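Local coordinates for protein amidohydrolase (Xanthomonas campestris pv. campestris, PDB 4DZH) that binds zinc and probably deaminates adenosine-type nucleosides such as 5'-methylthioadenosine, as a TIM-barrel member of the amidohydrolase superfamily, at residues 228-231 with 235-238; 17-22 with 49-54; 168-171 with 176-179; 319-322 with 328-331; 124-129 with 427-432. All coordinates share one frame; numbering follows the deposited sequence.

All five contacts are largely buried, but they differ in chemistry. Contacts 1, 3 and 4 are short-range: in each, a loop or strand end meets the helix that follows within a few residues. Polar bonds carry contacts 1 and 4, which hold a zinc and a magnesium ligand respectively; the nearest atoms of the two contacts are about 7 Å apart. Contact 3 is mainly ring packing plus one hydrogen bond. Contacts 2 and 5 lie away from the metal sites and have no direct hydrogen bond across them. Contact 2 belongs to the small N-terminal sheet, whereas contact 5 joins residues almost 300 positions apart, enclosing contacts 1, 3 and 4 in sequence. Contacts 4 and 5 also touch the second subunit.

Contact 1: 228-231 with 235-238; sequences HTHE and EVAD. With ZN (zinc ion), chain E.
The imidazole of H230 takes the CG2 methyl of V236 over the centre of one face, a CH-pi contact 4.0 Å from the ring centroid and 13° off its normal. The E235 carboxylate lies obliquely to this ring, its plane nearly perpendicular, and bonds the backbone. There its two oxygens divide the work: OE2 accepts H230 N at 2.8 Å on the syn side but tilted well out of the carboxylate plane, and OE1 accepts E231 N at 2.9 Å from above that plane. An extended side chain, with CG anti to the backbone N (chi1 169°), carries the carboxylate from helix 233-243 to this turn. Water 1 donates to E235 OE1 (2.7 Å) and more weakly to H228 O. H228 NE2 binds zinc at 2.2 Å, with H79, H81 and D316 completing the protein ligands, while Q268 O and L248 N hold the H230 ring nitrogens. Two N-H groups directed at one buried carboxylate should stabilise its negative charge, and they fix the turn just beyond a zinc-binding histidine.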
loop_
_atom_site.group_PDB
_atom_site.type_symbol
_atom_site.label_atom_id
_atom_site.label_comp_id
_atom_site.label_asym_id
_atom_site.label_seq_id
_atom_site.Cartn_x
_atom_site.Cartn_y
_atom_site.Cartn_z
ATOM N N HIS A 228 -8.906 22.306 -4.206
ATOM C CA HIS A 228 -7.488 22.055 -3.907
ATOM C C HIS A 228 -6.892 23.236 -3.155
ATOM O O HIS A 228 -6.858 24.349 -3.707
ATOM C CB HIS A 228 -6.657 21.841 -5.174
ATOM C CG HIS A 228 -7.091 20.694 -6.036
ATOM N ND1 HIS A 228 -7.640 20.897 -7.281
ATOM C CD2 HIS A 228 -6.946 19.351 -5.900
ATOM C CE1 HIS A 228 -7.854 19.728 -7.859
ATOM N NE2 HIS A 228 -7.446 18.771 -7.048
ATOM N N THR A 229 -6.389 23.016 -1.942
ATOM C CA THR A 229 -5.951 24.140 -1.092
ATOM C C THR A 229 -4.606 23.873 -0.408
ATOM O O THR A 229 -4.453 22.882 0.322
ATOM C CB THR A 229 -7.001 24.403 0.001
ATOM O OG1 THR A 229 -8.304 24.549 -0.577
ATOM C CG2 THR A 229 -6.680 25.701 0.811
ATOM N N HIS A 230 -3.621 24.767 -0.585
ATOM C CA HIS A 230 -2.332 24.614 0.107
ATOM C C HIS A 230 -1.649 23.260 -0.183
ATOM O O HIS A 230 -1.053 22.608 0.701
ATOM C CB HIS A 230 -2.449 24.847 1.634
ATOM C CG HIS A 230 -2.514 26.295 2.018
ATOM N ND1 HIS A 230 -1.864 26.785 3.130
ATOM C CD2 HIS A 230 -3.164 27.343 1.456
ATOM C CE1 HIS A 230 -2.095 28.089 3.225
ATOM N NE2 HIS A 230 -2.883 28.448 2.226
ATOM N N GLU A 231 -1.726 22.857 -1.443
ATOM C CA GLU A 231 -1.163 21.599 -1.857
ATOM C C GLU A 231 0.373 21.639 -1.919
ATOM O O GLU A 231 1.057 20.643 -1.689
ATOM C CB GLU A 231 -1.770 21.181 -3.212
ATOM C CG GLU A 231 -1.207 19.825 -3.667
ATOM C CD GLU A 231 -1.806 19.316 -4.958
ATOM O OE1 GLU A 231 -2.459 20.111 -5.655
ATOM O OE2 GLU A 231 -1.636 18.096 -5.240
ATOM N N GLU A 235 2.701 27.002 -4.369
ATOM C CA GLU A 235 1.375 27.639 -4.312
ATOM C C GLU A 235 1.286 28.729 -3.224
ATOM O O GLU A 235 0.777 29.847 -3.455
ATOM C CB GLU A 235 0.276 26.584 -4.066
ATOM C CG GLU A 235 -1.080 27.217 -3.738
ATOM C CD GLU A 235 -2.114 26.230 -3.180
ATOM O OE1 GLU A 235 -1.939 25.017 -3.391
ATOM O OE2 GLU A 235 -3.097 26.676 -2.546
ATOM N N VAL A 236 1.754 28.395 -2.027
ATOM C CA VAL A 236 1.749 29.367 -0.946
ATOM C C VAL A 236 2.652 30.567 -1.283
ATOM O O VAL A 236 2.257 31.734 -1.106
ATOM C CB VAL A 236 2.143 28.730 0.385
ATOM C CG1 VAL A 236 2.296 29.836 1.464
ATOM C CG2 VAL A 236 1.104 27.695 0.798
ATOM N N ALA A 237 3.830 30.304 -1.834
ATOM C CA ALA A 237 4.765 31.401 -2.139
ATOM C C ALA A 237 4.241 32.288 -3.282
ATOM O O ALA A 237 4.318 33.546 -3.215
ATOM C CB ALA A 237 6.128 30.833 -2.489
ATOM N N ASP A 238 3.709 31.653 -4.331
ATOM C CA ASP A 238 3.204 32.405 -5.473
ATOM C C ASP A 238 2.053 33.313 -5.011
ATOM O O ASP A 238 1.863 34.435 -5.522
ATOM C CB ASP A 238 2.683 31.476 -6.579
ATOM C CG ASP A 238 3.796 30.823 -7.396
ATOM O OD1 ASP A 238 4.966 31.278 -7.340
ATOM O OD2 ASP A 238 3.473 29.834 -8.118
HETATM ZN ZN ZN E . -6.935 16.672 -7.244
HETATM O O HOH W 1 -4.191 24.061 -4.500
HETATM O O HOH W 2 -4.995 17.129 -6.895
#

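Contact 2: 17-22 with 49-54; sequences LIEAGY and LPTADA
E19 lies across the CG2 methyl of T51, the two side chains meeting at about a right angle. The closest approach is from E19 CD to T51 CG2, 3.6 Å. E19 CG is 3.7 Å from T51 CG2, so the contact is of van der Waals kind although the glutamate is charged. T51 turns this methyl anti to its own nitrogen, which sets OG1 on the other branch to meet water 3 at a short 2.5 Å; D35 O is a weak further partner of OG1. The same water lies 2.7 Å from A20 O, bridging strand and helix start. The charge of E19 is met elsewhere, by a salt bridge from OE1 to R55. Farther along, L17 CD1 touches A54 CB at 4.2 Å; T51 and A54, three residues apart, thus offer one helical side to strand 16-20. The arrangement is that of a short helix, 51-57, laid on a small mixed sheet, part of the beta domain that accompanies the TIM barrel in many amidohydrolases.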
loop_
_atom_site.group_PDB
_atom_site.type_symbol
_atom_site.label_atom_id
_atom_site.label_comp_id
_atom_site.label_asym_id
_atom_site.label_seq_id
_atom_site.Cartn_x
_atom_site.Cartn_y
_atom_site.Cartn_z
ATOM N N LEU A 17 -31.240 -9.696 4.602
ATOM C CA LEU A 17 -30.496 -9.828 5.843
ATOM C C LEU A 17 -29.067 -10.262 5.491
ATOM O O LEU A 17 -28.872 -11.285 4.833
ATOM C CB LEU A 17 -31.143 -10.886 6.751
ATOM C CG LEU A 17 -30.402 -11.074 8.077
ATOM C CD1 LEU A 17 -30.610 -9.852 8.952
ATOM C CD2 LEU A 17 -30.806 -12.331 8.795
ATOM N N ILE A 18 -28.070 -9.501 5.917
ATOM C CA ILE A 18 -26.671 -9.873 5.671
ATOM C C ILE A 18 -26.111 -10.335 6.986
ATOM O O ILE A 18 -26.020 -9.546 7.911
ATOM C CB ILE A 18 -25.817 -8.661 5.160
ATOM C CG1 ILE A 18 -26.395 -8.128 3.863
ATOM C CG2 ILE A 18 -24.347 -9.069 4.931
ATOM C CD1 ILE A 18 -25.926 -6.713 3.509
ATOM N N GLU A 19 -25.738 -11.613 7.084
ATOM C CA GLU A 19 -25.095 -12.104 8.304
ATOM C C GLU A 19 -23.595 -12.165 8.112
ATOM O O GLU A 19 -23.135 -12.700 7.109
ATOM C CB GLU A 19 -25.607 -13.499 8.684
ATOM C CG GLU A 19 -27.131 -13.603 8.857
ATOM C CD GLU A 19 -27.565 -15.053 8.954
ATOM O OE1 GLU A 19 -26.712 -15.961 8.682
ATOM O OE2 GLU A 19 -28.752 -15.286 9.298
ATOM N N ALA A 20 -22.851 -11.683 9.105
ATOM C CA ALA A 20 -21.391 -11.652 8.977
ATOM C C ALA A 20 -20.650 -12.053 10.252
ATOM O O ALA A 20 -21.156 -11.887 11.375
ATOM C CB ALA A 20 -20.953 -10.277 8.543
ATOM N N GLY A 21 -19.392 -12.466 10.086
ATOM C CA GLY A 21 -18.576 -12.767 11.243
ATOM C C GLY A 21 -18.383 -11.576 12.163
ATOM O O GLY A 21 -18.299 -11.718 13.380
ATOM N N TYR A 22 -18.267 -10.392 11.567
ATOM C CA TYR A 22 -17.973 -9.166 12.317
ATOM C C TYR A 22 -18.735 -8.046 11.672
ATOM O O TYR A 22 -18.782 -7.949 10.431
ATOM C CB TYR A 22 -16.473 -8.836 12.293
ATOM C CG TYR A 22 -15.662 -9.962 12.841
ATOM C CD1 TYR A 22 -15.409 -10.051 14.204
ATOM C CD2 TYR A 22 -15.160 -10.960 11.995
ATOM C CE1 TYR A 22 -14.672 -11.108 14.726
ATOM C CE2 TYR A 22 -14.428 -12.035 12.507
ATOM C CZ TYR A 22 -14.180 -12.095 13.874
ATOM O OH TYR A 22 -13.446 -13.146 14.409
ATOM N N LEU A 49 -28.000 -6.128 14.757
ATOM C CA LEU A 49 -28.270 -6.893 15.963
ATOM C C LEU A 49 -27.600 -8.249 15.891
ATOM O O LEU A 49 -27.175 -8.670 14.814
ATOM C CB LEU A 49 -29.801 -7.025 16.126
ATOM C CG LEU A 49 -30.601 -7.994 15.246
ATOM C CD1 LEU A 49 -32.024 -8.107 15.832
ATOM C CD2 LEU A 49 -30.693 -7.577 13.803
ATOM N N PRO A 50 -27.479 -8.946 17.041
ATOM C CA PRO A 50 -26.875 -10.283 16.998
ATOM C C PRO A 50 -27.597 -11.194 15.996
ATOM O O PRO A 50 -28.832 -11.114 15.891
ATOM C CB PRO A 50 -27.067 -10.798 18.431
ATOM C CG PRO A 50 -27.068 -9.558 19.254
ATOM C CD PRO A 50 -27.783 -8.514 18.418
ATOM N N THR A 51 -26.867 -12.026 15.269
ATOM C CA THR A 51 -27.463 -12.852 14.228
ATOM C C THR A 51 -28.545 -13.824 14.749
ATOM O O THR A 51 -29.550 -14.080 14.084
ATOM C CB THR A 51 -26.377 -13.579 13.442
ATOM O OG1 THR A 51 -25.628 -12.590 12.713
ATOM C CG2 THR A 51 -26.978 -14.551 12.469
ATOM N N ALA A 52 -28.345 -14.343 15.948
ATOM C CA ALA A 52 -29.344 -15.207 16.554
ATOM C C ALA A 52 -30.616 -14.409 16.795
ATOM O O ALA A 52 -31.711 -14.891 16.504
ATOM C CB ALA A 52 -28.819 -15.797 17.850
ATOM N N ASP A 53 -30.472 -13.187 17.319
ATOM C CA ASP A 53 -31.624 -12.294 17.554
ATOM C C ASP A 53 -32.305 -11.926 16.240
ATOM O O ASP A 53 -33.516 -11.727 16.180
ATOM C CB ASP A 53 -31.193 -11.003 18.266
ATOM C CG ASP A 53 -30.820 -11.221 19.731
ATOM O OD1 ASP A 53 -30.787 -12.388 20.184
ATOM O OD2 ASP A 53 -30.547 -10.214 20.430
ATOM N N ALA A 54 -31.515 -11.790 15.182
ATOM C CA ALA A 54 -32.062 -11.396 13.891
ATOM C C ALA A 54 -32.844 -12.507 13.204
ATOM O O ALA A 54 -33.820 -12.237 12.493
ATOM C CB ALA A 54 -30.935 -10.922 12.969
HETATM O O HOH W 3 -23.240 -13.376 12.330
#

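Contact 3: 168-171 with 176-179; sequences TAWA and EYFA
This contact belongs to a beta-to-alpha connection of the barrel, where the loop after strand 156-163 folds back on helix 174-188. At its centre A171 CB sits over the middle of one face of the Y177 ring, 3.4 Å from the centroid and 6° off the normal, a close CH-pi contact. Y177 CE1 lies at the indole edge of W170, near the indole plane and 3.6 Å from W170 CD1, which is itself oblique to the tyrosine ring; the two ring planes are inclined at 60°. The hydroxyl end of the tyrosine is polar. T168 OG1 donates to Y177 OH at 2.7 Å, and F166 O is a further partner of that hydroxyl. A chi1 of 58° places T168 OG1 between its own backbone N and carbonyl carbon, where W170 N also points to it, though weakly. Water 5 lies in the plane of the indole at its edge, accepting from W170 NE1 at 2.9 Å and donating to Y177 O. On the other flank the extended E176 chain runs beside A171, its CD 3.5 Å from A171 CA, and OE1 accepts S172 N. This is a beta-to-alpha loop of a TIM barrel, at the C-terminal end of its strand, packed on the helix it leads into.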
loop_
_atom_site.group_PDB
_atom_site.type_symbol
_atom_site.label_atom_id
_atom_site.label_comp_id
_atom_site.label_asym_id
_atom_site.label_seq_id
_atom_site.Cartn_x
_atom_site.Cartn_y
_atom_site.Cartn_z
ATOM N N THR A 168 -11.575 25.640 -21.796
ATOM C CA THR A 168 -11.354 24.222 -22.058
ATOM C C THR A 168 -12.524 23.765 -22.909
ATOM O O THR A 168 -13.440 24.549 -23.201
ATOM C CB THR A 168 -11.377 23.393 -20.770
ATOM O OG1 THR A 168 -12.642 23.585 -20.117
ATOM C CG2 THR A 168 -10.251 23.806 -19.832
ATOM N N ALA A 169 -12.515 22.491 -23.281
ATOM C CA ALA A 169 -13.594 21.917 -24.066
ATOM C C ALA A 169 -14.918 21.981 -23.306
ATOM O O ALA A 169 -16.005 22.068 -23.903
ATOM C CB ALA A 169 -13.256 20.479 -24.404
ATOM N N TRP A 170 -14.826 21.923 -21.982
ATOM C CA TRP A 170 -16.010 22.022 -21.132
ATOM C C TRP A 170 -16.722 23.385 -21.190
ATOM O O TRP A 170 -17.959 23.478 -21.272
ATOM C CB TRP A 170 -15.609 21.673 -19.702
ATOM C CG TRP A 170 -16.695 21.751 -18.673
ATOM C CD1 TRP A 170 -16.668 22.507 -17.532
ATOM C CD2 TRP A 170 -17.956 21.052 -18.661
ATOM N NE1 TRP A 170 -17.824 22.325 -16.818
ATOM C CE2 TRP A 170 -18.637 21.444 -17.488
ATOM C CE3 TRP A 170 -18.589 20.170 -19.543
ATOM C CZ2 TRP A 170 -19.899 20.953 -17.147
ATOM C CZ3 TRP A 170 -19.854 19.677 -19.201
ATOM C CH2 TRP A 170 -20.491 20.075 -18.012
ATOM N N ALA A 171 -15.949 24.461 -21.158
ATOM C CA ALA A 171 -16.510 25.797 -21.114
ATOM C C ALA A 171 -15.420 26.795 -21.506
ATOM O O ALA A 171 -14.253 26.669 -21.107
ATOM C CB ALA A 171 -16.995 26.120 -19.722
ATOM N N GLU A 176 -20.005 30.534 -19.091
ATOM C CA GLU A 176 -20.293 29.160 -19.476
ATOM C C GLU A 176 -19.990 28.202 -18.316
ATOM O O GLU A 176 -20.783 27.307 -18.076
ATOM C CB GLU A 176 -19.580 28.741 -20.759
ATOM C CG GLU A 176 -20.060 27.415 -21.351
ATOM C CD GLU A 176 -19.410 27.107 -22.681
ATOM O OE1 GLU A 176 -18.723 28.014 -23.224
ATOM O OE2 GLU A 176 -19.576 25.959 -23.176
ATOM N N TYR A 177 -18.901 28.410 -17.581
ATOM C CA TYR A 177 -18.601 27.495 -16.479
ATOM C C TYR A 177 -19.727 27.555 -15.452
ATOM O O TYR A 177 -20.190 26.521 -14.944
ATOM C CB TYR A 177 -17.261 27.841 -15.791
ATOM C CG TYR A 177 -16.027 27.292 -16.525
ATOM C CD1 TYR A 177 -15.676 25.940 -16.450
ATOM C CD2 TYR A 177 -15.188 28.154 -17.267
ATOM C CE1 TYR A 177 -14.556 25.447 -17.136
ATOM C CE2 TYR A 177 -14.057 27.664 -17.933
ATOM C CZ TYR A 177 -13.741 26.322 -17.859
ATOM O OH TYR A 177 -12.622 25.812 -18.513
ATOM N N PHE A 178 -20.175 28.758 -15.136
ATOM C CA PHE A 178 -21.245 28.876 -14.160
ATOM C C PHE A 178 -22.609 28.405 -14.714
ATOM O O PHE A 178 -23.410 27.879 -13.946
ATOM C CB PHE A 178 -21.297 30.290 -13.561
ATOM C CG PHE A 178 -20.166 30.564 -12.579
ATOM C CD1 PHE A 178 -20.248 30.125 -11.259
ATOM C CD2 PHE A 178 -19.016 31.250 -12.985
ATOM C CE1 PHE A 178 -19.212 30.369 -10.356
ATOM C CE2 PHE A 178 -17.970 31.527 -12.079
ATOM C CZ PHE A 178 -18.068 31.099 -10.768
ATOM N N ALA A 179 -22.847 28.546 -16.025
ATOM C CA ALA A 179 -24.117 28.084 -16.625
ATOM C C ALA A 179 -24.158 26.557 -16.514
ATOM O O ALA A 179 -25.158 25.997 -16.049
ATOM C CB ALA A 179 -24.216 28.513 -18.076
HETATM O O HOH W 4 -17.912 24.063 -25.065
HETATM O O HOH W 5 -18.765 23.986 -14.617
#

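Contact 4: 319-322 with 328-331; sequences ASNN and SENR. With MG (magnesium ion), chain B.
A single side-chain hydrogen bond within the first and second shells of a magnesium site makes this contact, between the loop after strand 310-313 and the first turns of helix 326-341. N321 ND2 donates to E329 OE2 at 3.0 Å with an N-H...O angle of 160°. The acceptor lies in the amide plane of N321, while the donor meets OE2 on the syn side, 24° out of the carboxylate plane. The amide is held at both heteroatoms, ND2 on E329 and OD1 on magnesium at 2.0 Å; metal and carboxylate together restrict its rotation. ND2 has a second acceptor in T315 O. Bending at chi2 (75°) brings the E329 carboxylate round from the helix, and its OE2 also accepts from water 7 at 2.8 Å. That water is itself a magnesium ligand, so E329 belongs to the second shell of the metal twice over. Water 6, also on the metal, lies 2.7 Å from N321 O. E289 and D323 supply the remaining protein ligands. Within the loop, N321 N donates to N322 OD1 at 2.7 Å, bracing the turn around a cis peptide. E329 OE1 accepts E289 N, tying the carboxylate to the start of helix 288-293. Near the second subunit, the site thus lies between helices 288-293 and 326-341, with E329 also packed on I313 of strand 310-313.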
loop_
_atom_site.group_PDB
_atom_site.type_symbol
_atom_site.label_atom_id
_atom_site.label_comp_id
_atom_site.label_asym_id
_atom_site.label_seq_id
_atom_site.Cartn_x
_atom_site.Cartn_y
_atom_site.Cartn_z
ATOM N N ALA A 319 -2.962 9.185 -12.416
ATOM C CA ALA A 319 -1.651 9.574 -12.951
ATOM C C ALA A 319 -0.751 10.026 -11.809
ATOM O O ALA A 319 0.434 10.330 -12.042
ATOM C CB ALA A 319 -1.789 10.689 -13.997
ATOM N N SER A 320 -1.288 10.098 -10.594
ATOM C CA SER A 320 -0.431 10.390 -9.418
ATOM C C SER A 320 -0.857 9.579 -8.182
ATOM O O SER A 320 -1.165 10.144 -7.122
ATOM C CB SER A 320 -0.393 11.875 -9.106
ATOM O OG SER A 320 -1.604 12.357 -8.565
ATOM N N ASN A 321 -0.909 8.268 -8.376
ATOM C CA ASN A 321 -1.161 7.381 -7.244
ATOM C C ASN A 321 -0.480 6.028 -7.340
ATOM O O ASN A 321 0.342 5.721 -6.479
ATOM C CB ASN A 321 -2.682 7.302 -6.906
ATOM C CG ASN A 321 -2.929 6.595 -5.579
ATOM O OD1 ASN A 321 -2.549 5.418 -5.400
ATOM N ND2 ASN A 321 -3.542 7.296 -4.643
ATOM N N ASN A 322 -0.774 5.146 -8.311
ATOM C CA ASN A 322 -1.611 5.353 -9.507
ATOM C C ASN A 322 -2.855 4.468 -9.463
ATOM O O ASN A 322 -3.392 4.070 -10.529
ATOM C CB ASN A 322 -0.768 4.958 -10.708
ATOM C CG ASN A 322 0.269 5.994 -11.019
ATOM O OD1 ASN A 322 0.201 7.119 -10.529
ATOM N ND2 ASN A 322 1.256 5.615 -11.810
ATOM N N SER A 328 -5.256 0.756 0.687
ATOM C CA SER A 328 -3.896 1.267 0.696
ATOM C C SER A 328 -3.813 2.698 1.158
ATOM O O SER A 328 -2.943 3.020 1.958
ATOM C CB SER A 328 -3.265 1.160 -0.680
ATOM O OG SER A 328 -1.906 1.615 -0.654
ATOM N N GLU A 329 -4.683 3.552 0.623
ATOM C CA GLU A 329 -4.663 4.962 1.002
ATOM C C GLU A 329 -4.812 5.120 2.539
ATOM O O GLU A 329 -4.105 5.960 3.174
ATOM C CB GLU A 329 -5.782 5.712 0.284
ATOM C CG GLU A 329 -5.411 7.191 0.189
ATOM C CD GLU A 329 -4.378 7.475 -0.845
ATOM O OE1 GLU A 329 -3.661 8.510 -0.683
ATOM O OE2 GLU A 329 -4.266 6.729 -1.836
ATOM N N ASN A 330 -5.703 4.315 3.129
ATOM C CA ASN A 330 -5.937 4.354 4.568
ATOM C C ASN A 330 -4.699 3.946 5.309
ATOM O O ASN A 330 -4.298 4.607 6.284
ATOM C CB ASN A 330 -7.058 3.401 5.000
ATOM C CG ASN A 330 -8.442 3.810 4.481
ATOM O OD1 ASN A 330 -8.681 4.951 4.083
ATOM N ND2 ASN A 330 -9.381 2.863 4.548
ATOM N N ARG A 331 -4.074 2.824 4.898
ATOM C CA ARG A 331 -2.836 2.392 5.544
ATOM C C ARG A 331 -1.743 3.470 5.429
ATOM O O ARG A 331 -1.067 3.768 6.417
ATOM C CB ARG A 331 -2.336 1.087 4.949
ATOM C CG ARG A 331 -1.042 0.620 5.619
ATOM C CD ARG A 331 0.142 0.427 4.625
ATOM N NE ARG A 331 -0.312 -0.529 3.620
ATOM C CZ ARG A 331 -0.565 -0.210 2.347
ATOM N NH1 ARG A 331 -1.080 -1.125 1.537
ATOM N NH2 ARG A 331 -0.331 1.023 1.855
HETATM MG MG MG B . -2.461 3.868 -4.179
HETATM O O HOH W 6 -0.664 3.477 -5.323
HETATM O O HOH W 7 -4.141 4.278 -3.082
HETATM O O HOH W 8 -2.178 1.899 -3.401
#

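Contact 5: 124-129 with 427-432; sequences AIAEML and IDMDTA
M429 is the bump of this contact, and the hollow is the side of helix 114-130 formed by I125, A126 and L129. The thioether enters with its sulfur among all three residues and its methyl on the alanine. I125 CG2 lies 4.1 Å from M429 SD, and L129 CD1 is at 4.4 Å from the same sulfur. The terminal methyl CE of M429 turns aside to rest on A126, 4.1 Å from A126 CB and at an equal distance from A126 N. This turn comes from the bend at chi3 (75°); the chain is extended at chi2 (-165°), so it first reaches straight in from the loop and then folds its tip along the helix. M429 SD lies 4.2 Å from A126 CA, close to the helix backbone. I125 and L129 stand one helical turn apart and border the sulfur. I125 and M429 cross at about a right angle. L426 of strand 425-426 adds to the same surface by touching A126 and L129, and L389 of the second subunit packs on A126. D430, next after M429, is the N-cap of helix 431-447, its OD2 accepting A433 N. With no hydrogen bond across the segments, dispersion between a polarisable thioether and aliphatic groups joins the approach to the C-terminal helix to a barrel helix.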
loop_
_atom_site.group_PDB
_atom_site.type_symbol
_atom_site.label_atom_id
_atom_site.label_comp_id
_atom_site.label_asym_id
_atom_site.label_seq_id
_atom_site.Cartn_x
_atom_site.Cartn_y
_atom_site.Cartn_z
ATOM N N ALA A 124 -13.295 3.598 -13.533
ATOM C CA ALA A 124 -13.105 3.878 -12.117
ATOM C C ALA A 124 -14.166 3.222 -11.230
ATOM O O ALA A 124 -13.849 2.670 -10.154
ATOM C CB ALA A 124 -13.071 5.384 -11.871
ATOM N N ILE A 125 -15.424 3.237 -11.696
ATOM C CA ILE A 125 -16.499 2.639 -10.921
ATOM C C ILE A 125 -16.223 1.136 -10.699
ATOM O O ILE A 125 -16.325 0.623 -9.582
ATOM C CB ILE A 125 -17.849 2.861 -11.613
ATOM C CG1 ILE A 125 -18.265 4.326 -11.526
ATOM C CG2 ILE A 125 -18.905 1.889 -11.022
ATOM C CD1 ILE A 125 -19.462 4.655 -12.433
ATOM N N ALA A 126 -15.773 0.434 -11.743
ATOM C CA ALA A 126 -15.399 -0.976 -11.572
ATOM C C ALA A 126 -14.252 -1.135 -10.542
ATOM O O ALA A 126 -14.300 -2.008 -9.665
ATOM C CB ALA A 126 -15.025 -1.572 -12.939
ATOM N N GLU A 127 -13.204 -0.317 -10.680
ATOM C CA GLU A 127 -12.080 -0.407 -9.764
ATOM C C GLU A 127 -12.480 -0.083 -8.325
ATOM O O GLU A 127 -12.037 -0.757 -7.366
ATOM C CB GLU A 127 -10.923 0.501 -10.216
ATOM C CG GLU A 127 -9.731 0.399 -9.244
ATOM C CD GLU A 127 -8.506 1.149 -9.691
ATOM O OE1 GLU A 127 -8.470 1.677 -10.810
ATOM O OE2 GLU A 127 -7.568 1.198 -8.859
ATOM N N MET A 128 -13.374 0.901 -8.184
ATOM C CA MET A 128 -13.800 1.332 -6.853
ATOM C C MET A 128 -14.626 0.252 -6.201
ATOM O O MET A 128 -14.346 -0.128 -5.087
ATOM C CB MET A 128 -14.546 2.652 -6.894
ATOM C CG MET A 128 -13.602 3.797 -7.231
ATOM S SD MET A 128 -14.422 5.410 -7.100
ATOM C CE MET A 128 -15.665 5.260 -8.422
ATOM N N LEU A 129 -15.576 -0.307 -6.945
ATOM C CA LEU A 129 -16.441 -1.363 -6.374
ATOM C C LEU A 129 -15.629 -2.593 -5.959
ATOM O O LEU A 129 -15.817 -3.146 -4.884
ATOM C CB LEU A 129 -17.551 -1.798 -7.338
ATOM C CG LEU A 129 -18.584 -0.711 -7.608
ATOM C CD1 LEU A 129 -19.487 -1.060 -8.791
ATOM C CD2 LEU A 129 -19.407 -0.459 -6.323
ATOM N N ILE A 427 -21.778 -6.695 -11.089
ATOM C CA ILE A 427 -23.118 -6.786 -11.673
ATOM C C ILE A 427 -23.339 -5.728 -12.728
ATOM O O ILE A 427 -23.053 -4.534 -12.527
ATOM C CB ILE A 427 -24.168 -6.625 -10.569
ATOM C CG1 ILE A 427 -23.966 -7.689 -9.480
ATOM C CG2 ILE A 427 -25.581 -6.748 -11.137
ATOM C CD1 ILE A 427 -23.807 -9.125 -10.022
ATOM N N ASP A 428 -23.842 -6.160 -13.858
ATOM C CA ASP A 428 -24.085 -5.262 -14.976
ATOM C C ASP A 428 -22.832 -4.529 -15.435
ATOM O O ASP A 428 -22.949 -3.427 -16.011
ATOM C CB ASP A 428 -25.194 -4.243 -14.650
ATOM C CG ASP A 428 -26.562 -4.900 -14.412
ATOM O OD1 ASP A 428 -26.851 -5.987 -15.000
ATOM O OD2 ASP A 428 -27.362 -4.309 -13.648
ATOM N N MET A 429 -21.640 -5.097 -15.164
ATOM C CA MET A 429 -20.442 -4.585 -15.776
ATOM C C MET A 429 -19.727 -5.783 -16.362
ATOM O O MET A 429 -19.802 -6.880 -15.830
ATOM C CB MET A 429 -19.543 -3.833 -14.764
ATOM C CG MET A 429 -20.320 -2.815 -13.930
ATOM S SD MET A 429 -19.209 -1.666 -13.101
ATOM C CE MET A 429 -18.700 -0.603 -14.419
ATOM N N ASP A 430 -19.081 -5.569 -17.486
ATOM C CA ASP A 430 -18.295 -6.623 -18.116
ATOM C C ASP A 430 -16.814 -6.220 -18.131
ATOM O O ASP A 430 -16.398 -5.355 -18.914
ATOM C CB ASP A 430 -18.855 -6.867 -19.522
ATOM C CG ASP A 430 -18.138 -7.982 -20.252
ATOM O OD1 ASP A 430 -18.308 -9.164 -19.879
ATOM O OD2 ASP A 430 -17.396 -7.667 -21.205
ATOM N N THR A 431 -16.018 -6.849 -17.264
ATOM C CA THR A 431 -14.586 -6.508 -17.156
ATOM C C THR A 431 -13.820 -6.649 -18.476
ATOM O O THR A 431 -12.923 -5.852 -18.779
ATOM C CB THR A 431 -13.897 -7.291 -16.028
ATOM O OG1 THR A 431 -14.058 -8.692 -16.249
ATOM C CG2 THR A 431 -14.532 -6.946 -14.698
ATOM N N ALA A 432 -14.199 -7.629 -19.303
ATOM C CA ALA A 432 -13.522 -7.761 -20.587
ATOM C C ALA A 432 -13.731 -6.579 -21.513
ATOM O O ALA A 432 -12.797 -6.154 -22.184
ATOM C CB ALA A 432 -13.960 -9.054 -21.290
#